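Local coordinates for Endoglucanase(Endo-1,4-beta-glucanase)protein (Pseudomonas stutzeri, PDB 6R2J) that probably hydrolyses beta-1,4-glycosidic bonds in cellulose as a family 5 endoglucanase, with cellobiose bound in its substrate pocket, at residues 4-9 and 314-319; 10-15 and 51-56; 59-64 and 117-122; 106-111 and 146-151; 172-177 and 199-204. All coordinates share one frame; numbering follows the deposited sequence.

Contact 1: 4-9 and 314-319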
# COMPACT_ATOMS: atom_id res chain seq x y z
N PRO A 4 5.19 13.53 -1.73
CA PRO A 4 4.43 14.69 -1.22
C PRO A 4 5.11 15.26 0.01
O PRO A 4 5.77 14.55 0.77
CB PRO A 4 3.05 14.11 -0.90
CG PRO A 4 3.25 12.61 -0.83
CD PRO A 4 4.42 12.27 -1.72
N VAL A 5 4.99 16.58 0.16
CA VAL A 5 5.64 17.31 1.24
C VAL A 5 4.57 17.90 2.15
O VAL A 5 3.44 18.15 1.72
CB VAL A 5 6.59 18.42 0.74
CG1 VAL A 5 7.73 17.85 -0.08
CG2 VAL A 5 5.80 19.43 -0.05
N ASN A 6 4.92 18.08 3.42
CA ASN A 6 4.06 18.76 4.37
C ASN A 6 4.23 20.27 4.24
O ASN A 6 5.28 20.77 3.83
CB ASN A 6 4.40 18.35 5.80
CG ASN A 6 4.04 16.94 6.10
OD1 ASN A 6 3.29 16.28 5.38
ND2 ASN A 6 4.58 16.45 7.18
N ASP A 7 3.21 21.01 4.65
CA ASP A 7 3.24 22.48 4.52
C ASP A 7 4.35 23.12 5.36
O ASP A 7 5.11 23.97 4.88
CB ASP A 7 1.85 23.04 4.87
CG ASP A 7 0.81 22.71 3.81
OD1 ASP A 7 1.23 22.25 2.73
OD2 ASP A 7 -0.41 22.89 4.05
N GLU A 8 4.45 22.75 6.63
CA GLU A 8 5.44 23.35 7.51
C GLU A 8 6.79 22.68 7.40
O GLU A 8 7.61 22.85 8.31
CB GLU A 8 4.96 23.32 8.96
CG GLU A 8 3.55 23.90 9.16
CD GLU A 8 3.38 25.30 8.55
OE1 GLU A 8 2.31 25.55 7.96
OE2 GLU A 8 4.29 26.16 8.66
N GLY A 9 7.03 21.91 6.35
CA GLY A 9 8.32 21.26 6.18
C GLY A 9 8.25 19.77 6.44
O GLY A 9 7.32 19.26 7.07
N LEU A 314 2.61 13.15 12.36
CA LEU A 314 2.70 13.67 10.99
C LEU A 314 3.91 14.59 10.77
O LEU A 314 4.57 14.51 9.72
CB LEU A 314 1.39 14.39 10.65
CG LEU A 314 0.20 13.45 10.77
CD1 LEU A 314 -1.11 14.17 10.40
CD2 LEU A 314 0.39 12.20 9.91
N ALA A 315 4.27 15.42 11.75
CA ALA A 315 5.36 16.36 11.54
C ALA A 315 6.70 15.66 11.46
O ALA A 315 6.99 14.73 12.22
CB ALA A 315 5.41 17.35 12.70
N ASN A 316 7.54 16.14 10.55
CA ASN A 316 8.93 15.71 10.50
C ASN A 316 9.73 16.75 9.72
O ASN A 316 9.19 17.73 9.21
CB ASN A 316 9.04 14.31 9.87
CG ASN A 316 8.67 14.30 8.41
OD1 ASN A 316 9.47 14.68 7.57
ND2 ASN A 316 7.46 13.87 8.11
N ASP A 317 11.05 16.55 9.70
CA ASP A 317 11.97 17.38 8.94
C ASP A 317 12.80 16.52 8.00
O ASP A 317 13.97 16.84 7.74
CB ASP A 317 12.87 18.20 9.87
CG ASP A 317 13.68 17.32 10.84
OD1 ASP A 317 13.71 16.07 10.63
OD2 ASP A 317 14.25 17.88 11.81
N CYS A 318 12.22 15.42 7.51
CA CYS A 318 12.89 14.56 6.55
C CYS A 318 12.88 15.24 5.18
O CYS A 318 11.89 15.87 4.77
CB CYS A 318 12.08 13.26 6.41
SG CYS A 318 11.92 12.34 7.92
N THR A 319 13.97 15.06 4.44
CA THR A 319 14.03 15.49 3.05
C THR A 319 14.13 14.34 2.05
O THR A 319 13.86 14.55 0.86
CB THR A 319 15.19 16.48 2.84
OG1 THR A 319 16.36 16.04 3.54
CG2 THR A 319 14.83 17.86 3.35
O HOH W 1 6.19 18.26 8.94
O HOH W 2 9.17 20.30 9.48
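N6 and N316 turn their amides toward the same carbonyl, L314 O, by different torsions: N6 CG stands anti to its carbonyl carbon (chi1 -69°), while N316 CG sits between the backbone N and the carbonyl carbon (chi1 68°). The two side chains cross at about a right angle, their amide planes 52° apart, and N6 ND2 approaches N316 ND2 to 4.0 Å. L314 O takes a weak, bent bond from N6 ND2 at 3.2 Å and a second weak one from N316 ND2 at 3.4 Å. N316 ND2 also bonds to L11 O. The other branch of N316 closes an Asx turn, its OD1 accepting from C318 N at 2.8 Å in the carbonyl plane, on a lone pair. N6 opens a type I beta turn that ends at G9, with G9 N bonded to N6 O. Both segments are surface loops of a TIM barrel, one leading into strand 14-18 and the other following helix 305-311; a disulfide from C318 to C277 holds the second. An alanine in place of N316 would probably leave C318 N and L11 O without these side-chain partners, and the backbone from N316 to C318 less fixed. G9 O and N316 O, both acceptors, come within 3.2 Å without a bond between them. Water 1 links the loops by accepting from N6 ND2 and N316 N. Water 2 spans them nearby, donating to N316 O at 2.6 Å and to E8 O at 3.2 Å.

Contact 2: 10-15 and 51-56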
# COMPACT_ATOMS: atom_id res chain seq x y z
N GLY A 10 9.25 19.06 5.96
CA GLY A 10 9.24 17.61 6.03
C GLY A 10 8.47 16.97 4.89
O GLY A 10 8.00 17.64 3.93
N LEU A 11 8.35 15.64 4.98
CA LEU A 11 7.63 14.87 3.97
C LEU A 11 6.29 14.37 4.51
O LEU A 11 6.13 14.21 5.72
CB LEU A 11 8.45 13.68 3.50
CG LEU A 11 9.85 14.02 2.98
CD1 LEU A 11 10.53 12.72 2.51
CD2 LEU A 11 9.79 15.02 1.86
N ALA A 12 5.33 14.16 3.60
CA ALA A 12 4.07 13.48 3.91
C ALA A 12 4.38 11.99 3.96
O ALA A 12 4.30 11.29 2.96
CB ALA A 12 2.97 13.78 2.90
N LEU A 13 4.77 11.51 5.16
CA LEU A 13 5.21 10.13 5.33
C LEU A 13 4.05 9.20 5.64
O LEU A 13 4.02 8.07 5.14
CB LEU A 13 6.22 10.04 6.47
CG LEU A 13 7.62 10.62 6.31
CD1 LEU A 13 8.41 10.35 7.63
CD2 LEU A 13 8.39 10.03 5.11
N HIS A 14 3.10 9.65 6.47
CA HIS A 14 2.12 8.76 7.07
C HIS A 14 0.74 9.03 6.50
O HIS A 14 0.15 10.10 6.72
CB HIS A 14 2.15 8.88 8.59
CG HIS A 14 3.48 8.53 9.15
ND1 HIS A 14 4.12 7.35 8.85
CD2 HIS A 14 4.34 9.23 9.93
CE1 HIS A 14 5.30 7.33 9.43
NE2 HIS A 14 5.45 8.45 10.11
N GLY A 15 0.25 8.05 5.76
CA GLY A 15 -0.95 8.20 4.99
C GLY A 15 -1.92 7.13 5.35
O GLY A 15 -1.82 6.55 6.45
N GLY A 51 -4.31 16.77 7.45
CA GLY A 51 -2.89 16.87 7.17
C GLY A 51 -2.28 15.70 6.44
O GLY A 51 -1.05 15.55 6.45
N ILE A 52 -3.10 14.84 5.84
CA ILE A 52 -2.65 13.61 5.20
C ILE A 52 -2.62 13.88 3.71
O ILE A 52 -3.64 14.26 3.12
CB ILE A 52 -3.57 12.42 5.50
CG1 ILE A 52 -3.53 12.00 6.97
CG2 ILE A 52 -3.18 11.24 4.70
CD1 ILE A 52 -4.59 10.99 7.35
N ARG A 53 -1.45 13.67 3.10
CA ARG A 53 -1.23 13.88 1.68
C ARG A 53 -0.86 12.60 0.94
O ARG A 53 -0.65 12.65 -0.28
CB ARG A 53 -0.12 14.90 1.49
CG ARG A 53 -0.52 16.30 1.82
CD ARG A 53 0.50 17.27 1.23
NE ARG A 53 0.18 18.63 1.64
CZ ARG A 53 -0.36 19.53 0.84
NH1 ARG A 53 -0.60 19.22 -0.44
NH2 ARG A 53 -0.64 20.73 1.31
N LEU A 54 -0.79 11.47 1.63
CA LEU A 54 -0.40 10.19 1.05
C LEU A 54 -1.58 9.22 1.12
O LEU A 54 -2.20 9.06 2.18
CB LEU A 54 0.82 9.64 1.80
CG LEU A 54 1.44 8.31 1.37
CD1 LEU A 54 2.10 8.53 0.01
CD2 LEU A 54 2.41 7.75 2.40
N ILE A 55 -1.86 8.57 -0.00
CA ILE A 55 -2.95 7.63 -0.13
C ILE A 55 -2.44 6.39 -0.87
O ILE A 55 -1.80 6.51 -1.92
CB ILE A 55 -4.13 8.24 -0.91
CG1 ILE A 55 -4.61 9.52 -0.22
CG2 ILE A 55 -5.25 7.20 -1.08
CD1 ILE A 55 -5.41 9.28 1.02
N ARG A 56 -2.72 5.22 -0.32
CA ARG A 56 -2.53 3.95 -1.01
C ARG A 56 -3.91 3.46 -1.42
O ARG A 56 -4.83 3.38 -0.59
CB ARG A 56 -1.82 2.91 -0.14
CG ARG A 56 -1.70 1.52 -0.85
CD ARG A 56 -0.79 0.67 -0.02
NE ARG A 56 -0.47 -0.68 -0.48
CZ ARG A 56 -1.06 -1.79 -0.05
NH1 ARG A 56 -2.07 -1.75 0.81
NH2 ARG A 56 -0.60 -2.96 -0.47
O HOH W 3 0.44 12.36 4.92
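A12 points its methyl toward the 51-56 segment, and the meeting is methyl against methylene, A12 CB to R53 CB at 3.6 Å. The rest of R53 leads away: its chain runs extended from CG to NE and carries the guanidinium off to D7, by a salt bridge, and to G91 O. L54, the next residue, also points toward the 10-15 segment. Its CG is anti to the backbone N (chi1 -179°), beside the carbonyl carbon, and from there CD2 reaches the backbone of L13, only 3.2 Å from L13 O, while L54 CB lies against A12 O. I52 CG2 rests on G15 CA at 3.8 Å. G15 has no side chain, and a beta carbon here would clash with L54 O; instead G15 CA makes a CA-H...O contact to L54 O at 3.2 Å, with 125° at the hydrogen. No direct hydrogen bond joins the two segments. Water 3 bridges them, donating to H14 O at 2.9 Å and accepting from R53 N, also at 2.9 Å. The pair belongs to the first beta-alpha-beta unit of the barrel, strand 14-18, helix 41-49 and strand 54-59, with G51 closing the helix in a Schellman motif. Beyond it, I52 packs on M307 and M310 of helix 305-311, while H14 turns from strand 54-59 toward L270 and L273 of helix 260-276.

Contact 3: 59-64 and 117-122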
# COMPACT_ATOMS: atom_id res chain seq x y z
N PHE A 59 -6.85 -1.76 -5.91
CA PHE A 59 -7.76 -2.17 -6.97
C PHE A 59 -7.34 -3.60 -7.31
O PHE A 59 -6.27 -4.09 -6.87
CB PHE A 59 -7.68 -1.17 -8.12
CG PHE A 59 -6.42 -1.28 -8.90
CD1 PHE A 59 -5.27 -0.68 -8.44
CD2 PHE A 59 -6.36 -2.07 -10.05
CE1 PHE A 59 -4.08 -0.81 -9.15
CE2 PHE A 59 -5.20 -2.23 -10.75
CZ PHE A 59 -4.05 -1.58 -10.32
N ILE A 60 -8.17 -4.29 -8.09
CA ILE A 60 -7.80 -5.63 -8.53
C ILE A 60 -7.67 -5.71 -10.05
O ILE A 60 -8.39 -5.05 -10.81
CB ILE A 60 -8.67 -6.77 -7.94
CG1 ILE A 60 -10.13 -6.63 -8.37
CG2 ILE A 60 -8.50 -6.80 -6.38
CD1 ILE A 60 -11.00 -7.79 -7.92
N TRP A 61 -6.73 -6.54 -10.48
CA TRP A 61 -6.49 -6.75 -11.90
C TRP A 61 -7.76 -7.23 -12.62
O TRP A 61 -8.08 -6.76 -13.72
CB TRP A 61 -5.28 -7.70 -12.03
CG TRP A 61 -4.83 -8.05 -13.38
CD1 TRP A 61 -5.34 -7.61 -14.59
CD2 TRP A 61 -3.77 -8.95 -13.69
NE1 TRP A 61 -4.66 -8.22 -15.62
CE2 TRP A 61 -3.69 -9.03 -15.10
CE3 TRP A 61 -2.88 -9.71 -12.90
CZ2 TRP A 61 -2.75 -9.83 -15.74
CZ3 TRP A 61 -1.97 -10.52 -13.54
CH2 TRP A 61 -1.92 -10.58 -14.95
N GLU A 62 -8.53 -8.11 -11.96
CA GLU A 62 -9.71 -8.71 -12.58
C GLU A 62 -10.76 -7.67 -12.96
O GLU A 62 -11.59 -7.94 -13.84
CB GLU A 62 -10.29 -9.75 -11.63
CG GLU A 62 -9.42 -11.00 -11.46
CD GLU A 62 -8.39 -10.89 -10.33
OE1 GLU A 62 -8.20 -9.79 -9.78
OE2 GLU A 62 -7.74 -11.92 -9.99
N ARG A 63 -10.76 -6.51 -12.33
CA ARG A 63 -11.73 -5.48 -12.68
C ARG A 63 -11.21 -4.51 -13.72
O ARG A 63 -12.03 -3.84 -14.36
CB ARG A 63 -12.22 -4.78 -11.39
CG ARG A 63 -13.12 -5.67 -10.54
CD ARG A 63 -13.46 -5.10 -9.16
NE ARG A 63 -14.34 -6.05 -8.45
CZ ARG A 63 -14.33 -6.31 -7.14
NH1 ARG A 63 -13.51 -5.69 -6.33
NH2 ARG A 63 -15.19 -7.19 -6.63
N VAL A 64 -9.87 -4.38 -13.87
CA VAL A 64 -9.31 -3.56 -14.96
C VAL A 64 -9.17 -4.38 -16.24
O VAL A 64 -9.17 -3.81 -17.34
CB VAL A 64 -7.97 -2.85 -14.66
CG1 VAL A 64 -8.15 -1.81 -13.55
CG2 VAL A 64 -6.86 -3.87 -14.38
N GLU A 117 4.30 -12.50 -19.15
CA GLU A 117 4.00 -11.52 -20.19
C GLU A 117 2.62 -10.90 -20.03
O GLU A 117 2.39 -9.77 -20.47
CB GLU A 117 4.15 -12.19 -21.57
CG GLU A 117 4.07 -11.25 -22.80
CD GLU A 117 4.56 -9.80 -22.54
OE1 GLU A 117 3.80 -8.83 -22.79
OE2 GLU A 117 5.72 -9.63 -22.09
N ALA A 118 1.66 -11.63 -19.45
CA ALA A 118 0.33 -11.07 -19.26
C ALA A 118 0.32 -10.00 -18.18
O ALA A 118 -0.39 -8.99 -18.28
CB ALA A 118 -0.62 -12.22 -18.92
N TYR A 119 1.09 -10.22 -17.12
CA TYR A 119 1.27 -9.25 -16.05
C TYR A 119 2.04 -8.03 -16.53
O TYR A 119 1.62 -6.89 -16.31
CB TYR A 119 2.00 -10.00 -14.94
CG TYR A 119 2.21 -9.30 -13.67
CD1 TYR A 119 1.17 -8.66 -13.02
CD2 TYR A 119 3.45 -9.30 -13.08
CE1 TYR A 119 1.38 -8.00 -11.83
CE2 TYR A 119 3.67 -8.64 -11.88
CZ TYR A 119 2.63 -7.99 -11.25
OH TYR A 119 2.87 -7.33 -10.04
N ALA A 120 3.19 -8.24 -17.20
CA ALA A 120 3.92 -7.12 -17.78
C ALA A 120 3.03 -6.23 -18.66
O ALA A 120 3.08 -5.00 -18.57
CB ALA A 120 5.11 -7.66 -18.57
N SER A 121 2.21 -6.84 -19.53
CA SER A 121 1.40 -6.06 -20.47
C SER A 121 0.38 -5.20 -19.73
O SER A 121 0.21 -4.02 -20.03
CB SER A 121 0.68 -6.97 -21.47
OG SER A 121 -0.35 -6.26 -22.13
N VAL A 122 -0.31 -5.80 -18.74
CA VAL A 122 -1.34 -5.06 -18.02
C VAL A 122 -0.71 -3.86 -17.33
O VAL A 122 -1.29 -2.78 -17.30
CB VAL A 122 -2.21 -5.95 -17.10
CG1 VAL A 122 -1.50 -6.37 -15.86
CG2 VAL A 122 -3.51 -5.20 -16.82
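W61 reaches across to helix 116-130 with its indole alone. CG is anti to the backbone N (chi1 -179°), which carries it from CB toward that helix; the ring atoms then meet V122, A118 and Y119. On the pyrrole side, CD1 and NE1 meet V122 first, W61 NE1 lying 3.4 Å from V122 CG2; the N-H itself is bonded elsewhere, to Q65 OE1. Next comes W61 CE2, with V122 CG1 3.5 Å away. This methyl sits over one face of the indole as a CH-pi contact, V122 CG1 lying 3.8 Å from the centroid of the five-membered ring of W61 and 26° off its normal. Along the benzo part, W61 CZ2 approaches the backbone at A118 O, 3.6 Å away. W61 CH2, the far corner, meets Y119 CA at 3.6 Å. W61 CZ3 then touches the phenol ring at Y119 CD1, 3.7 Å off. The six-membered ring of W61 and the ring of Y119 meet obliquely, their planes 39° apart. The OH of Y119 is bonded to I141 O. The arrangement packs the short, weakly bonded helix about 61-64, which follows the second barrel strand, against the outer helix that comes after the third strand, as suits a (beta/alpha)8 barrel of family 5.

Contact 4: 106-111 and 146-151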
# COMPACT_ATOMS: atom_id res chain seq x y z
N GLY A 106 -7.41 -16.39 -9.49
CA GLY A 106 -7.04 -17.49 -8.62
C GLY A 106 -5.80 -18.27 -9.01
O GLY A 106 -5.33 -19.09 -8.20
N GLU A 107 -5.23 -18.02 -10.19
CA GLU A 107 -4.08 -18.75 -10.69
C GLU A 107 -2.85 -17.90 -10.49
O GLU A 107 -2.92 -16.67 -10.52
CB GLU A 107 -4.25 -19.03 -12.19
CG GLU A 107 -5.43 -19.93 -12.53
CD GLU A 107 -5.09 -21.41 -12.46
OE1 GLU A 107 -6.01 -22.24 -12.49
OE2 GLU A 107 -3.89 -21.74 -12.39
N LEU A 108 -1.70 -18.57 -10.32
CA LEU A 108 -0.44 -17.88 -9.99
C LEU A 108 0.14 -17.15 -11.20
O LEU A 108 0.21 -17.71 -12.30
CB LEU A 108 0.59 -18.86 -9.43
CG LEU A 108 0.40 -19.36 -8.00
CD1 LEU A 108 1.38 -20.41 -7.60
CD2 LEU A 108 0.50 -18.16 -7.09
N ILE A 109 0.53 -15.89 -11.01
CA ILE A 109 1.27 -15.16 -12.03
C ILE A 109 2.61 -15.86 -12.23
O ILE A 109 3.38 -16.03 -11.28
CB ILE A 109 1.46 -13.69 -11.61
CG1 ILE A 109 0.13 -13.01 -11.27
CG2 ILE A 109 2.17 -12.92 -12.74
CD1 ILE A 109 0.25 -11.67 -10.56
N GLY A 110 2.89 -16.28 -13.46
CA GLY A 110 4.05 -17.10 -13.76
C GLY A 110 3.70 -18.54 -14.03
O GLY A 110 4.58 -19.31 -14.45
N SER A 111 2.45 -18.92 -13.78
CA SER A 111 1.89 -20.21 -14.14
C SER A 111 1.62 -20.24 -15.63
O SER A 111 1.54 -19.20 -16.29
CB SER A 111 0.57 -20.41 -13.40
OG SER A 111 -0.43 -19.66 -14.05
N HIS A 146 2.04 -14.44 -1.84
CA HIS A 146 2.22 -15.53 -0.90
C HIS A 146 2.08 -16.84 -1.63
O HIS A 146 1.34 -16.93 -2.61
CB HIS A 146 1.19 -15.47 0.23
CG HIS A 146 -0.22 -15.70 -0.23
ND1 HIS A 146 -0.88 -16.90 -0.08
CD2 HIS A 146 -1.11 -14.86 -0.81
CE1 HIS A 146 -2.12 -16.79 -0.54
NE2 HIS A 146 -2.28 -15.56 -0.99
N SER A 147 2.82 -17.84 -1.14
CA SER A 147 2.78 -19.19 -1.69
C SER A 147 2.85 -19.15 -3.21
O SER A 147 2.03 -19.74 -3.90
CB SER A 147 1.54 -19.95 -1.22
OG SER A 147 1.43 -19.97 0.20
N THR A 148 3.84 -18.44 -3.74
CA THR A 148 3.95 -18.30 -5.19
C THR A 148 4.91 -19.31 -5.83
O THR A 148 5.21 -19.20 -7.01
CB THR A 148 4.30 -16.88 -5.62
OG1 THR A 148 5.64 -16.57 -5.23
CG2 THR A 148 3.31 -15.87 -5.03
N VAL A 149 5.34 -20.32 -5.07
CA VAL A 149 6.32 -21.33 -5.51
C VAL A 149 7.41 -20.77 -6.42
O VAL A 149 7.61 -21.26 -7.54
CB VAL A 149 5.64 -22.55 -6.15
CG1 VAL A 149 4.99 -23.46 -5.08
CG2 VAL A 149 4.68 -22.10 -7.24
N GLY A 150 8.11 -19.74 -5.93
CA GLY A 150 9.29 -19.18 -6.56
C GLY A 150 8.99 -18.27 -7.71
O GLY A 150 9.92 -17.87 -8.40
N LEU A 151 7.72 -17.92 -7.94
CA LEU A 151 7.35 -17.19 -9.13
C LEU A 151 7.32 -15.69 -8.91
O LEU A 151 7.40 -14.95 -9.90
CB LEU A 151 5.97 -17.60 -9.62
CG LEU A 151 5.85 -19.02 -10.13
CD1 LEU A 151 4.42 -19.32 -10.43
CD2 LEU A 151 6.75 -19.19 -11.34
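Two beta turns at the C-terminal end of the barrel strands meet through L108 and L151: the type II turn from L108 to S111 and the type I' turn from T148 to L151. L108 extends across, its CD1 3.7 Å from V149 CG2, the two side chains at about a right angle. Its other methyl, L108 CD2, lies against the backbone at T148 CA, 3.9 Å away. From the second turn L151 reaches back, its CG anti to the carbonyl carbon (chi1 -66°), which sets CG near I109 O. L151 CB is 3.5 Å from I109 O, and L151 CD1 comes to 3.8 Å from G110 C and to 4.0 Å from L108 CB. The 146-151 loop follows barrel strand 136-140 and passes near the glycan site, the S147 side chain being about 9 Å from a glucose unit of the bound cellobiose. A beta carbon on G110 would press against L151 CD2, and the backbone angles there also call for glycine. The first turn is tied at L108 O, which accepts from both S111 N at 2.9 Å and S111 OG at 2.7 Å. T148 OG1 bonds to E177, just after strand 171-175, while H146 stacks its ring on W179 of the glycan pocket.

Contact 5: 172-177 and 199-204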
# COMPACT_ATOMS: atom_id res chain seq x y z
N ILE A 172 7.91 2.97 -8.16
CA ILE A 172 7.36 1.62 -8.15
C ILE A 172 7.65 1.02 -6.78
O ILE A 172 8.79 1.09 -6.30
CB ILE A 172 7.95 0.72 -9.26
CG1 ILE A 172 7.57 1.24 -10.64
CG2 ILE A 172 7.48 -0.77 -9.03
CD1 ILE A 172 8.41 0.64 -11.78
N PHE A 173 6.61 0.41 -6.18
CA PHE A 173 6.66 -0.21 -4.86
C PHE A 173 6.66 -1.73 -4.99
O PHE A 173 5.77 -2.32 -5.63
CB PHE A 173 5.51 0.32 -4.00
CG PHE A 173 5.59 1.83 -3.80
CD1 PHE A 173 5.19 2.70 -4.79
CD2 PHE A 173 6.09 2.37 -2.63
CE1 PHE A 173 5.30 4.05 -4.61
CE2 PHE A 173 6.16 3.75 -2.45
CZ PHE A 173 5.78 4.56 -3.44
N ILE A 174 7.68 -2.34 -4.40
CA ILE A 174 7.93 -3.76 -4.50
C ILE A 174 7.67 -4.40 -3.13
O ILE A 174 8.37 -4.12 -2.15
CB ILE A 174 9.36 -4.06 -4.99
CG1 ILE A 174 9.66 -3.33 -6.31
CG2 ILE A 174 9.57 -5.60 -5.15
CD1 ILE A 174 8.82 -3.75 -7.50
N GLU A 175 6.68 -5.29 -3.08
CA GLU A 175 6.45 -6.17 -1.95
C GLU A 175 7.20 -7.50 -2.13
O GLU A 175 7.65 -7.87 -3.23
CB GLU A 175 4.93 -6.38 -1.78
CG GLU A 175 4.22 -5.04 -1.56
CD GLU A 175 2.76 -5.17 -1.22
OE1 GLU A 175 2.43 -6.05 -0.41
OE2 GLU A 175 1.95 -4.35 -1.76
N GLY A 176 7.35 -8.21 -1.01
CA GLY A 176 7.97 -9.51 -0.97
C GLY A 176 7.01 -10.61 -0.55
O GLY A 176 5.83 -10.41 -0.26
N GLU A 177 7.56 -11.81 -0.53
CA GLU A 177 6.86 -13.04 -0.22
C GLU A 177 6.45 -13.07 1.27
O GLU A 177 6.66 -12.12 2.05
CB GLU A 177 7.73 -14.19 -0.74
CG GLU A 177 7.35 -15.62 -0.51
CD GLU A 177 6.02 -16.07 -1.09
OE1 GLU A 177 5.17 -16.25 -0.23
OE2 GLU A 177 5.84 -16.29 -2.32
N ASP A 199 16.28 4.26 -10.66
CA ASP A 199 16.45 4.50 -9.23
C ASP A 199 15.17 5.09 -8.62
O ASP A 199 15.18 6.08 -7.87
CB ASP A 199 17.68 5.38 -9.01
CG ASP A 199 18.18 5.31 -7.61
OD1 ASP A 199 17.73 4.45 -6.85
OD2 ASP A 199 19.02 6.15 -7.26
N ARG A 200 14.04 4.50 -8.98
CA ARG A 200 12.77 4.96 -8.45
C ARG A 200 11.95 3.79 -7.98
O ARG A 200 10.78 3.62 -8.35
CB ARG A 200 12.01 5.82 -9.43
CG ARG A 200 12.57 7.24 -9.50
CD ARG A 200 11.73 7.99 -10.53
NE ARG A 200 12.05 9.43 -10.57
CZ ARG A 200 13.10 10.00 -11.14
NH1 ARG A 200 13.99 9.21 -11.68
NH2 ARG A 200 13.27 11.34 -11.08
N LEU A 201 12.57 2.97 -7.14
CA LEU A 201 11.94 1.79 -6.57
C LEU A 201 12.01 1.89 -5.05
O LEU A 201 13.02 2.35 -4.50
CB LEU A 201 12.73 0.55 -6.99
CG LEU A 201 12.13 -0.85 -7.00
CD1 LEU A 201 12.56 -1.49 -8.28
CD2 LEU A 201 12.66 -1.52 -5.76
N ILE A 202 10.93 1.44 -4.40
CA ILE A 202 10.85 1.38 -2.94
C ILE A 202 10.27 0.03 -2.56
O ILE A 202 9.36 -0.48 -3.21
CB ILE A 202 10.04 2.56 -2.36
CG1 ILE A 202 10.72 3.87 -2.78
CG2 ILE A 202 9.90 2.42 -0.87
CD1 ILE A 202 9.80 5.12 -2.68
N TYR A 203 10.82 -0.55 -1.49
CA TYR A 203 10.38 -1.85 -0.99
C TYR A 203 9.38 -1.63 0.12
O TYR A 203 9.43 -0.64 0.85
CB TYR A 203 11.55 -2.68 -0.50
CG TYR A 203 12.41 -3.09 -1.65
CD1 TYR A 203 13.43 -2.26 -2.10
CD2 TYR A 203 12.16 -4.28 -2.34
CE1 TYR A 203 14.21 -2.61 -3.17
CE2 TYR A 203 12.97 -4.66 -3.41
CZ TYR A 203 13.99 -3.82 -3.82
OH TYR A 203 14.82 -4.17 -4.88
N GLU A 204 8.42 -2.53 0.20
CA GLU A 204 7.22 -2.26 0.98
C GLU A 204 6.82 -3.54 1.67
O GLU A 204 6.65 -4.58 1.02
CB GLU A 204 6.03 -1.85 0.11
CG GLU A 204 4.71 -2.01 0.87
CD GLU A 204 3.49 -1.64 0.02
OE1 GLU A 204 3.65 -1.26 -1.17
OE2 GLU A 204 2.37 -1.74 0.56
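I172 and I174 exchange backbone hydrogen bonds with the 199-204 segment in parallel register. I172 N donates to R200 O at 2.9 Å, I202 N to I172 O at 2.9 Å, and I174 N to I202 O at 2.8 Å. The fourth, E204 N to I174 O at 2.8 Å, is more bent, its donor 37° above the carbonyl plane. CA-H...O contacts accompany these bonds, as from L201 CA to I172 O. The axes of the two short strand segments differ by 33°, the twist expected between barrel strands. Apolar contacts lie on both faces. On the inner one, F173 and I202 run side by side, CE2 of F173 3.9 Å from CD1 of I202. On the outer one, I174 lies between L201 and Y203: its CG1 is 3.5 Å from L201 CD2, and its CB is 3.9 Å from Y203 CD2. Polar contacts gather at the carboxylates of E175 and E204, which share the inner face with F173. They lie side by side, planes 32° apart, with E175 OE2 3.5 Å from E204 OE2. These like groups are held together by R56, which bridges to both; E204 OE2 also takes H206 NE2, and E175 OE1 the backbone N of E144. An alanine in place of E204 would probably leave H206 NE2 without this mate and take from R56 one of the carboxylates that fix it. Parallel strands with polar residues facing inward at their C-terminal ends are typical of the TIM-barrel active site; here E144 and H206 line the cellobiose pocket.

From the N terminus, contact 1 closes the widest loop, pinning the entry to strand 14-18 to the chain beyond helix 305-311; all the others nest inside it. Contact 2 closes first, over the opening beta-alpha-beta unit, and directly touches contact 1. Contact 3 follows in series, and contact 4 crosses it, its 106-111 segment falling inside the loop of contact 3; I109 packs on both W61 and Y119. Contact 5 is the last of the inner contacts to close, between neighbouring strands, reaching back to contact 2 through R56 and to contact 4 through E177. Contacts 1 and 4 lie on opposite sides of the chain's centre, their centres about 39 Å apart.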